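Local coordinates for endo-b-1,4-glucanase (Nasutitermes takasagoensis, PDB 1KS8), which probably hydrolyses internal beta-1,4-glucosidic linkages in cellulose, lichenin and cereal beta-D-glucans, as a family 9 glycosyl hydrolase with an (alpha/alpha)6 catalytic domain, at residues Gly22-Asp27 and Val96-Asp101; Thr31-Ser36 and Gly51-Gly56; Asp35-Asp40 and Met135-Tyr140. All coordinates share one frame; numbering follows the deposited sequence.

Overall arrangement
All three contacts fasten parts of the long loop region that runs from helix 5-18 to strand 60-61, and they lie on the same side of the chain's centre. Contact 1 sets this region against helix 89-106, contact 2 folds it back on itself, and contact 3 ties it to the segment leading into strand 139-142. The centres of contacts 1 and 2 are about 10 Å apart, with Trp98 NE1 2.9 Å from Gly51 O; those of contacts 2 and 3, which share Asp35 and Ser36, are about 12 Å apart. Of the three, contact 2 lies nearest the predicted active site: the side chain of Phe53 is about 10 Å from that of Glu412, a predicted active-site residue.

Contact 1: Gly22-Asp27 and Val96-Asp101; sequences GRLPAD and VKWATD
Trp98 reaches from helix 89-106 to Arg23, Leu24 and Pro25 of the loop and presents the far end of its six-membered ring there. The closest approach is made by Arg23 O, which lies near the ring plane at the edge and is 3.3 Å from Trp98 CH2. The side chains of Pro25 and Trp98 point at each other, CD of the proline lying obliquely to the ring, 3.7 Å from Trp98 CH2 and as near to CZ3. These contacts are the tight part, and no hydrogen bond crosses between the segments. The indole is directed into the loop because its CG stands anti to the backbone N (chi1 -164°). Its NE1 is hydrogen-bonded to Gly51 O, which fixes the rotation of the ring, while Tyr52 meets the indole with planes at about 45° and Arg20 adds a cation-pi contact. In the (alpha/alpha)6 fold of family 9 enzymes, the contact joins a helix of the barrel to an irregular loop between helix 5-18 and strand 60-61. With an alanine here instead of Trp98, Pro25 CD would probably lose its apolar partner and Gly51 O its indole donor, and a gap would open between helix and loop. Packing is looser at Leu24, whose CD2 lies 4.3 Å from Trp98 CZ2. Arg23 is exposed and its side chain leads away from the helix, leaving its backbone carbonyl to make the contact.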
loop_
_atom_site.group_PDB
_atom_site.type_symbol
_atom_site.label_atom_id
_atom_site.label_comp_id
_atom_site.label_asym_id
_atom_site.label_seq_id
_atom_site.Cartn_x
_atom_site.Cartn_y
_atom_site.Cartn_z
ATOM N N GLY A 22 1.219 13.008 11.940
ATOM C CA GLY A 22 1.991 14.239 11.989
ATOM C C GLY A 22 1.179 15.514 11.876
ATOM O O GLY A 22 -0.011 15.537 12.183
ATOM N N ARG A 23 1.836 16.586 11.445
ATOM C CA ARG A 23 1.181 17.879 11.279
ATOM C C ARG A 23 0.458 17.904 9.936
ATOM O O ARG A 23 1.078 17.755 8.883
ATOM C CB ARG A 23 2.219 19.003 11.341
ATOM C CG ARG A 23 1.613 20.395 11.374
ATOM C CD ARG A 23 2.662 21.485 11.571
ATOM N NE ARG A 23 3.342 21.386 12.862
ATOM C CZ ARG A 23 4.395 20.610 13.102
ATOM N NH1 ARG A 23 4.904 19.857 12.137
ATOM N NH2 ARG A 23 4.937 20.584 14.313
ATOM N N LEU A 24 -0.856 18.088 9.980
ATOM C CA LEU A 24 -1.660 18.107 8.766
ATOM C C LEU A 24 -1.625 19.469 8.081
ATOM O O LEU A 24 -1.584 20.509 8.741
ATOM C CB LEU A 24 -3.099 17.708 9.096
ATOM C CG LEU A 24 -3.194 16.374 9.846
ATOM C CD1 LEU A 24 -4.648 16.068 10.161
ATOM C CD2 LEU A 24 -2.576 15.257 9.010
ATOM N N PRO A 25 -1.642 19.477 6.740
ATOM C CA PRO A 25 -1.605 20.716 5.962
ATOM C C PRO A 25 -2.878 21.546 6.056
ATOM O O PRO A 25 -3.953 21.033 6.371
ATOM C CB PRO A 25 -1.338 20.219 4.546
ATOM C CG PRO A 25 -2.089 18.935 4.516
ATOM C CD PRO A 25 -1.715 18.305 5.845
ATOM N N ALA A 26 -2.744 22.835 5.769
ATOM C CA ALA A 26 -3.877 23.748 5.817
ATOM C C ALA A 26 -4.974 23.338 4.841
ATOM O O ALA A 26 -6.153 23.587 5.090
ATOM C CB ALA A 26 -3.413 25.170 5.511
ATOM N N ASP A 27 -4.594 22.703 3.736
ATOM C CA ASP A 27 -5.579 22.291 2.743
ATOM C C ASP A 27 -6.104 20.869 2.924
ATOM O O ASP A 27 -6.660 20.286 1.996
ATOM C CB ASP A 27 -5.019 22.464 1.326
ATOM C CG ASP A 27 -3.846 21.549 1.035
ATOM O OD1 ASP A 27 -3.470 20.740 1.910
ATOM O OD2 ASP A 27 -3.298 21.639 -0.085
ATOM N N VAL A 96 1.651 10.221 -2.483
ATOM C CA VAL A 96 2.939 9.557 -2.584
ATOM C C VAL A 96 3.973 10.322 -1.757
ATOM O O VAL A 96 4.723 9.734 -0.974
ATOM C CB VAL A 96 3.409 9.492 -4.054
ATOM C CG1 VAL A 96 4.858 9.024 -4.127
ATOM C CG2 VAL A 96 2.515 8.546 -4.839
ATOM N N LYS A 97 3.991 11.642 -1.908
ATOM C CA LYS A 97 4.955 12.466 -1.191
ATOM C C LYS A 97 4.796 12.401 0.325
ATOM O O LYS A 97 5.775 12.537 1.059
ATOM C CB LYS A 97 4.864 13.919 -1.673
ATOM C CG LYS A 97 5.984 14.817 -1.167
ATOM C CD LYS A 97 5.995 16.144 -1.918
ATOM C CE LYS A 97 7.206 16.991 -1.554
ATOM N NZ LYS A 97 7.199 17.414 -0.128
ATOM N N TRP A 98 3.576 12.187 0.807
ATOM C CA TRP A 98 3.384 12.113 2.248
ATOM C C TRP A 98 4.198 10.946 2.797
ATOM O O TRP A 98 4.743 11.014 3.896
ATOM C CB TRP A 98 1.905 11.933 2.598
ATOM C CG TRP A 98 1.636 12.237 4.035
ATOM C CD1 TRP A 98 1.711 11.372 5.090
ATOM C CD2 TRP A 98 1.355 13.526 4.591
ATOM N NE1 TRP A 98 1.500 12.046 6.270
ATOM C CE2 TRP A 98 1.280 13.370 5.992
ATOM C CE3 TRP A 98 1.163 14.799 4.039
ATOM C CZ2 TRP A 98 1.021 14.443 6.853
ATOM C CZ3 TRP A 98 0.907 15.867 4.894
ATOM C CH2 TRP A 98 0.839 15.681 6.286
ATOM N N ALA A 99 4.289 9.875 2.017
ATOM C CA ALA A 99 5.050 8.709 2.430
ATOM C C ALA A 99 6.552 8.909 2.224
ATOM O O ALA A 99 7.342 8.661 3.129
ATOM C CB ALA A 99 4.576 7.477 1.663
ATOM N N THR A 100 6.948 9.375 1.044
ATOM C CA THR A 100 8.371 9.552 0.775
ATOM C C THR A 100 9.050 10.629 1.621
ATOM O O THR A 100 10.235 10.505 1.935
ATOM C CB THR A 100 8.638 9.789 -0.733
ATOM O OG1 THR A 100 7.892 10.919 -1.195
ATOM C CG2 THR A 100 8.222 8.556 -1.537
ATOM N N ASP A 101 8.321 11.673 2.005
ATOM C CA ASP A 101 8.919 12.697 2.860
ATOM C C ASP A 101 9.323 12.020 4.164
ATOM O O ASP A 101 10.358 12.337 4.755
ATOM C CB ASP A 101 7.926 13.816 3.179
ATOM C CG ASP A 101 7.818 14.840 2.073
ATOM O OD1 ASP A 101 8.673 14.835 1.163
ATOM O OD2 ASP A 101 6.878 15.660 2.129
#

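Contact 2: Thr31-Ser36 and Gly51-Gly56; sequences TWRKDS and GYFDAG
Phe53 points its ring edge at Ser36 and Arg33, both polar atoms lying in the plane of the ring. Ser36 OG is nearest, 3.4 Å from Phe53 CZ, and Arg33 NH2 lies 3.8 Å from CE2. NH2 lies at the edge and not over the face, so this is not a cation-pi contact; the guanidinium and phenyl planes are 50° apart, and both groups pack against C-H bonds of the rim. Ser36 OG sits between its own backbone N and carbonyl carbon (chi1 69°), the rotation that brings it to the phenyl edge. All three touching residues are buried, and the contact packs together two parts of the long loop between helix 5-18 and strand 60-61 of the (alpha/alpha)6 fold, with the side chain of Phe53 about 10 Å from that of Glu412, a predicted active-site residue. Farther out, the Arg33 chain bends at chi2 and chi3, and its NH1 is hydrogen-bonded to the backbone oxygens of Ala18 and Arg20. NH2 adds a weak bond to Lys34 O, 3.1 Å away, with an N-H...O angle of 127°. On the opposite segment, Phe53 is placed by backbone hydrogen bonding with Gln19.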
loop_
_atom_site.group_PDB
_atom_site.type_symbol
_atom_site.label_atom_id
_atom_site.label_comp_id
_atom_site.label_asym_id
_atom_site.label_seq_id
_atom_site.Cartn_x
_atom_site.Cartn_y
_atom_site.Cartn_z
ATOM N N THR A 31 -11.008 16.939 7.376
ATOM C CA THR A 31 -10.816 17.837 8.502
ATOM C C THR A 31 -11.150 17.341 9.901
ATOM O O THR A 31 -10.848 18.029 10.873
ATOM C CB THR A 31 -11.556 19.163 8.258
ATOM O OG1 THR A 31 -12.945 18.903 8.038
ATOM C CG2 THR A 31 -10.977 19.867 7.038
ATOM N N TRP A 32 -11.781 16.175 10.026
ATOM C CA TRP A 32 -12.057 15.672 11.367
ATOM C C TRP A 32 -10.772 15.086 11.952
ATOM O O TRP A 32 -10.686 14.835 13.154
ATOM C CB TRP A 32 -13.190 14.635 11.375
ATOM C CG TRP A 32 -13.108 13.547 10.352
ATOM C CD1 TRP A 32 -13.715 13.524 9.128
ATOM C CD2 TRP A 32 -12.422 12.297 10.482
ATOM N NE1 TRP A 32 -13.455 12.335 8.492
ATOM C CE2 TRP A 32 -12.662 11.563 9.300
ATOM C CE3 TRP A 32 -11.628 11.724 11.485
ATOM C CZ2 TRP A 32 -12.137 10.284 9.090
ATOM C CZ3 TRP A 32 -11.105 10.452 11.277
ATOM C CH2 TRP A 32 -11.363 9.747 10.088
ATOM N N ARG A 33 -9.774 14.873 11.095
ATOM C CA ARG A 33 -8.475 14.377 11.544
ATOM C C ARG A 33 -7.669 15.594 12.000
ATOM O O ARG A 33 -7.737 16.659 11.378
ATOM C CB ARG A 33 -7.731 13.663 10.408
ATOM C CG ARG A 33 -8.117 12.202 10.188
ATOM C CD ARG A 33 -7.846 11.352 11.427
ATOM N NE ARG A 33 -6.640 11.793 12.123
ATOM C CZ ARG A 33 -5.401 11.646 11.665
ATOM N NH1 ARG A 33 -5.181 11.045 10.502
ATOM N NH2 ARG A 33 -4.382 12.144 12.356
ATOM N N LYS A 34 -6.909 15.432 13.079
ATOM C CA LYS A 34 -6.114 16.526 13.631
ATOM C C LYS A 34 -4.634 16.177 13.751
ATOM O O LYS A 34 -4.248 15.017 13.637
ATOM C CB LYS A 34 -6.642 16.894 15.019
ATOM C CG LYS A 34 -8.139 17.156 15.081
ATOM C CD LYS A 34 -8.539 18.341 14.219
ATOM C CE LYS A 34 -10.049 18.516 14.215
ATOM N NZ LYS A 34 -10.491 19.641 13.346
ATOM N N ASP A 35 -3.812 17.195 13.991
ATOM C CA ASP A 35 -2.378 16.990 14.158
ATOM C C ASP A 35 -2.156 15.968 15.271
ATOM O O ASP A 35 -2.819 16.016 16.310
ATOM C CB ASP A 35 -1.684 18.301 14.544
ATOM C CG ASP A 35 -1.773 19.360 13.462
ATOM O OD1 ASP A 35 -2.168 19.041 12.323
ATOM O OD2 ASP A 35 -1.429 20.524 13.762
ATOM N N SER A 36 -1.210 15.057 15.070
ATOM C CA SER A 36 -0.940 14.033 16.070
ATOM C C SER A 36 0.438 13.422 15.881
ATOM O O SER A 36 1.080 13.627 14.848
ATOM C CB SER A 36 -1.990 12.923 15.984
ATOM O OG SER A 36 -1.843 12.176 14.786
ATOM N N GLY A 51 4.340 10.653 7.684
ATOM C CA GLY A 51 4.082 9.290 7.260
ATOM C C GLY A 51 2.636 8.895 7.493
ATOM O O GLY A 51 1.808 9.720 7.891
ATOM N N TYR A 52 2.335 7.625 7.251
ATOM C CA TYR A 52 0.983 7.106 7.420
ATOM C C TYR A 52 0.826 6.131 8.573
ATOM O O TYR A 52 1.700 5.298 8.821
ATOM C CB TYR A 52 0.533 6.352 6.167
ATOM C CG TYR A 52 0.291 7.191 4.943
ATOM C CD1 TYR A 52 -0.806 8.044 4.870
ATOM C CD2 TYR A 52 1.135 7.104 3.839
ATOM C CE1 TYR A 52 -1.065 8.786 3.730
ATOM C CE2 TYR A 52 0.886 7.844 2.687
ATOM C CZ TYR A 52 -0.217 8.683 2.641
ATOM O OH TYR A 52 -0.487 9.413 1.509
ATOM N N PHE A 53 -0.297 6.240 9.272
ATOM C CA PHE A 53 -0.621 5.286 10.321
ATOM C C PHE A 53 -0.959 4.064 9.472
ATOM O O PHE A 53 -1.551 4.192 8.394
ATOM C CB PHE A 53 -1.839 5.753 11.115
ATOM C CG PHE A 53 -1.559 6.923 12.017
ATOM C CD1 PHE A 53 -0.502 6.883 12.922
ATOM C CD2 PHE A 53 -2.378 8.046 11.995
ATOM C CE1 PHE A 53 -0.266 7.943 13.798
ATOM C CE2 PHE A 53 -2.152 9.110 12.869
ATOM C CZ PHE A 53 -1.096 9.057 13.771
ATOM N N ASP A 54 -0.600 2.878 9.943
ATOM C CA ASP A 54 -0.812 1.677 9.146
ATOM C C ASP A 54 -2.234 1.267 8.809
ATOM O O ASP A 54 -2.574 1.081 7.639
ATOM C CB ASP A 54 -0.119 0.487 9.804
ATOM C CG ASP A 54 -0.226 -0.772 8.971
ATOM O OD1 ASP A 54 0.326 -0.790 7.848
ATOM O OD2 ASP A 54 -0.871 -1.740 9.428
ATOM N N ALA A 55 -3.064 1.125 9.833
ATOM C CA ALA A 55 -4.423 0.661 9.620
ATOM C C ALA A 55 -5.407 1.379 10.530
ATOM O O ALA A 55 -5.579 2.589 10.418
ATOM C CB ALA A 55 -4.468 -0.844 9.865
ATOM N N GLY A 56 -6.067 0.633 11.411
ATOM C CA GLY A 56 -7.004 1.247 12.339
ATOM C C GLY A 56 -6.285 1.666 13.609
ATOM O O GLY A 56 -6.901 2.201 14.539
#

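Contact 3: Asp35-Asp40 and Met135-Tyr140; sequences DSALND and MARPAY
A type I beta turn, Ala37 to Asp40, meets the segment that leads into edge strand 139-142 of a small antiparallel sheet, and a salt bridge between Asp40 and Arg137 joins them. Arg137 grips the carboxylate side-on with two nitrogens, one for each oxygen. Its NE donates to Asp40 OD1 at 2.8 Å and its NH2 to OD2 at 3.0 Å, both bonds almost straight. The oxygens lie in the guanidinium plane, whereas the nitrogens reach their syn sides somewhat out of the carboxylate plane, the two groups being 20° apart. A bend at chi3 (64°) in the arginine chain turns NE and NH2 together toward the acid. Ala37 CB lies obliquely beside the guanidinium, 4.0 Å from Arg137 NH2.

Further partners hold both ends of the pair. Asp40 OD2 also forms a salt bridge with Lys60 NZ, so two cations share this carboxylate and would be expected to favour its charged form, while Arg137 NH1 bonds to Phe58 O. A water lies 2.7 Å from Arg137 O. Side chains of both Asp40 and Arg137 touch Val117 on the middle strand, 113-117. The paired, nearly coplanar bonds are those of a bidentate side-on arginine-aspartate salt bridge, here fastening a loop turn to the approach of a sheet-edge strand.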
loop_
_atom_site.group_PDB
_atom_site.type_symbol
_atom_site.label_atom_id
_atom_site.label_comp_id
_atom_site.label_asym_id
_atom_site.label_seq_id
_atom_site.Cartn_x
_atom_site.Cartn_y
_atom_site.Cartn_z
ATOM N N ASP A 35 -3.812 17.195 13.991
ATOM C CA ASP A 35 -2.378 16.990 14.158
ATOM C C ASP A 35 -2.156 15.968 15.271
ATOM O O ASP A 35 -2.819 16.016 16.310
ATOM C CB ASP A 35 -1.684 18.301 14.544
ATOM C CG ASP A 35 -1.773 19.360 13.462
ATOM O OD1 ASP A 35 -2.168 19.041 12.323
ATOM O OD2 ASP A 35 -1.429 20.524 13.762
ATOM N N SER A 36 -1.210 15.057 15.070
ATOM C CA SER A 36 -0.940 14.033 16.070
ATOM C C SER A 36 0.438 13.422 15.881
ATOM O O SER A 36 1.080 13.627 14.848
ATOM C CB SER A 36 -1.990 12.923 15.984
ATOM O OG SER A 36 -1.843 12.176 14.786
ATOM N N ALA A 37 0.875 12.664 16.884
ATOM C CA ALA A 37 2.173 11.998 16.856
ATOM C C ALA A 37 3.269 12.988 16.489
ATOM O O ALA A 37 4.174 12.673 15.712
ATOM C CB ALA A 37 2.140 10.844 15.854
ATOM N N LEU A 38 3.194 14.178 17.077
ATOM C CA LEU A 38 4.157 15.239 16.799
ATOM C C LEU A 38 5.503 15.068 17.497
ATOM O O LEU A 38 6.422 15.855 17.270
ATOM C CB LEU A 38 3.550 16.596 17.174
ATOM C CG LEU A 38 2.238 16.937 16.459
ATOM C CD1 LEU A 38 1.731 18.291 16.937
ATOM C CD2 LEU A 38 2.458 16.949 14.954
ATOM N N ASN A 39 5.619 14.044 18.337
ATOM C CA ASN A 39 6.863 13.786 19.055
ATOM C C ASN A 39 7.595 12.555 18.525
ATOM O O ASN A 39 8.580 12.111 19.113
ATOM C CB ASN A 39 6.580 13.603 20.548
ATOM C CG ASN A 39 6.201 14.903 21.233
ATOM O OD1 ASN A 39 5.232 14.956 21.992
ATOM N ND2 ASN A 39 6.971 15.955 20.977
ATOM N N ASP A 40 7.112 11.993 17.419
ATOM C CA ASP A 40 7.756 10.816 16.842
ATOM C C ASP A 40 9.203 11.164 16.512
ATOM O O ASP A 40 9.471 12.117 15.775
ATOM C CB ASP A 40 7.008 10.361 15.586
ATOM C CG ASP A 40 5.717 9.620 15.912
ATOM O OD1 ASP A 40 5.313 9.613 17.093
ATOM O OD2 ASP A 40 5.108 9.045 14.986
ATOM N N MET A 135 1.086 7.448 25.466
ATOM C CA MET A 135 2.053 6.380 25.692
ATOM C C MET A 135 3.331 6.610 24.899
ATOM O O MET A 135 3.333 7.310 23.885
ATOM C CB MET A 135 1.460 5.017 25.313
ATOM C CG MET A 135 1.492 4.678 23.823
ATOM S SD MET A 135 0.446 5.716 22.779
ATOM C CE MET A 135 -1.154 4.944 23.044
ATOM N N ALA A 136 4.422 6.019 25.374
ATOM C CA ALA A 136 5.699 6.149 24.694
ATOM C C ALA A 136 5.593 5.506 23.320
ATOM O O ALA A 136 4.916 4.490 23.148
ATOM C CB ALA A 136 6.802 5.472 25.505
ATOM N N ARG A 137 6.251 6.114 22.343
ATOM C CA ARG A 137 6.257 5.601 20.981
ATOM C C ARG A 137 7.695 5.348 20.550
ATOM O O ARG A 137 8.351 6.208 19.958
ATOM C CB ARG A 137 5.562 6.588 20.035
ATOM C CG ARG A 137 4.041 6.528 20.150
ATOM C CD ARG A 137 3.343 7.673 19.434
ATOM N NE ARG A 137 3.538 7.677 17.986
ATOM C CZ ARG A 137 2.962 6.830 17.135
ATOM N NH1 ARG A 137 2.141 5.883 17.571
ATOM N NH2 ARG A 137 3.185 6.953 15.831
ATOM N N PRO A 138 8.212 4.151 20.864
ATOM C CA PRO A 138 9.583 3.795 20.504
ATOM C C PRO A 138 9.762 3.760 18.996
ATOM O O PRO A 138 8.814 3.494 18.254
ATOM C CB PRO A 138 9.762 2.407 21.122
ATOM C CG PRO A 138 8.765 2.379 22.240
ATOM C CD PRO A 138 7.575 3.076 21.645
ATOM N N ALA A 139 10.982 4.036 18.552
ATOM C CA ALA A 139 11.312 3.997 17.136
ATOM C C ALA A 139 12.336 2.884 16.978
ATOM O O ALA A 139 13.294 2.796 17.752
ATOM C CB ALA A 139 11.896 5.331 16.687
ATOM N N TYR A 140 12.125 2.025 15.987
ATOM C CA TYR A 140 13.018 0.900 15.743
ATOM C C TYR A 140 13.676 1.044 14.378
ATOM O O TYR A 140 13.041 1.487 13.417
ATOM C CB TYR A 140 12.231 -0.411 15.801
ATOM C CG TYR A 140 11.452 -0.620 17.083
ATOM C CD1 TYR A 140 12.085 -0.589 18.324
ATOM C CD2 TYR A 140 10.081 -0.878 17.051
ATOM C CE1 TYR A 140 11.372 -0.813 19.505
ATOM C CE2 TYR A 140 9.360 -1.102 18.222
ATOM C CZ TYR A 140 10.010 -1.070 19.442
ATOM O OH TYR A 140 9.292 -1.302 20.597
HETATM O O HOH W 1 9.023 8.682 19.183
#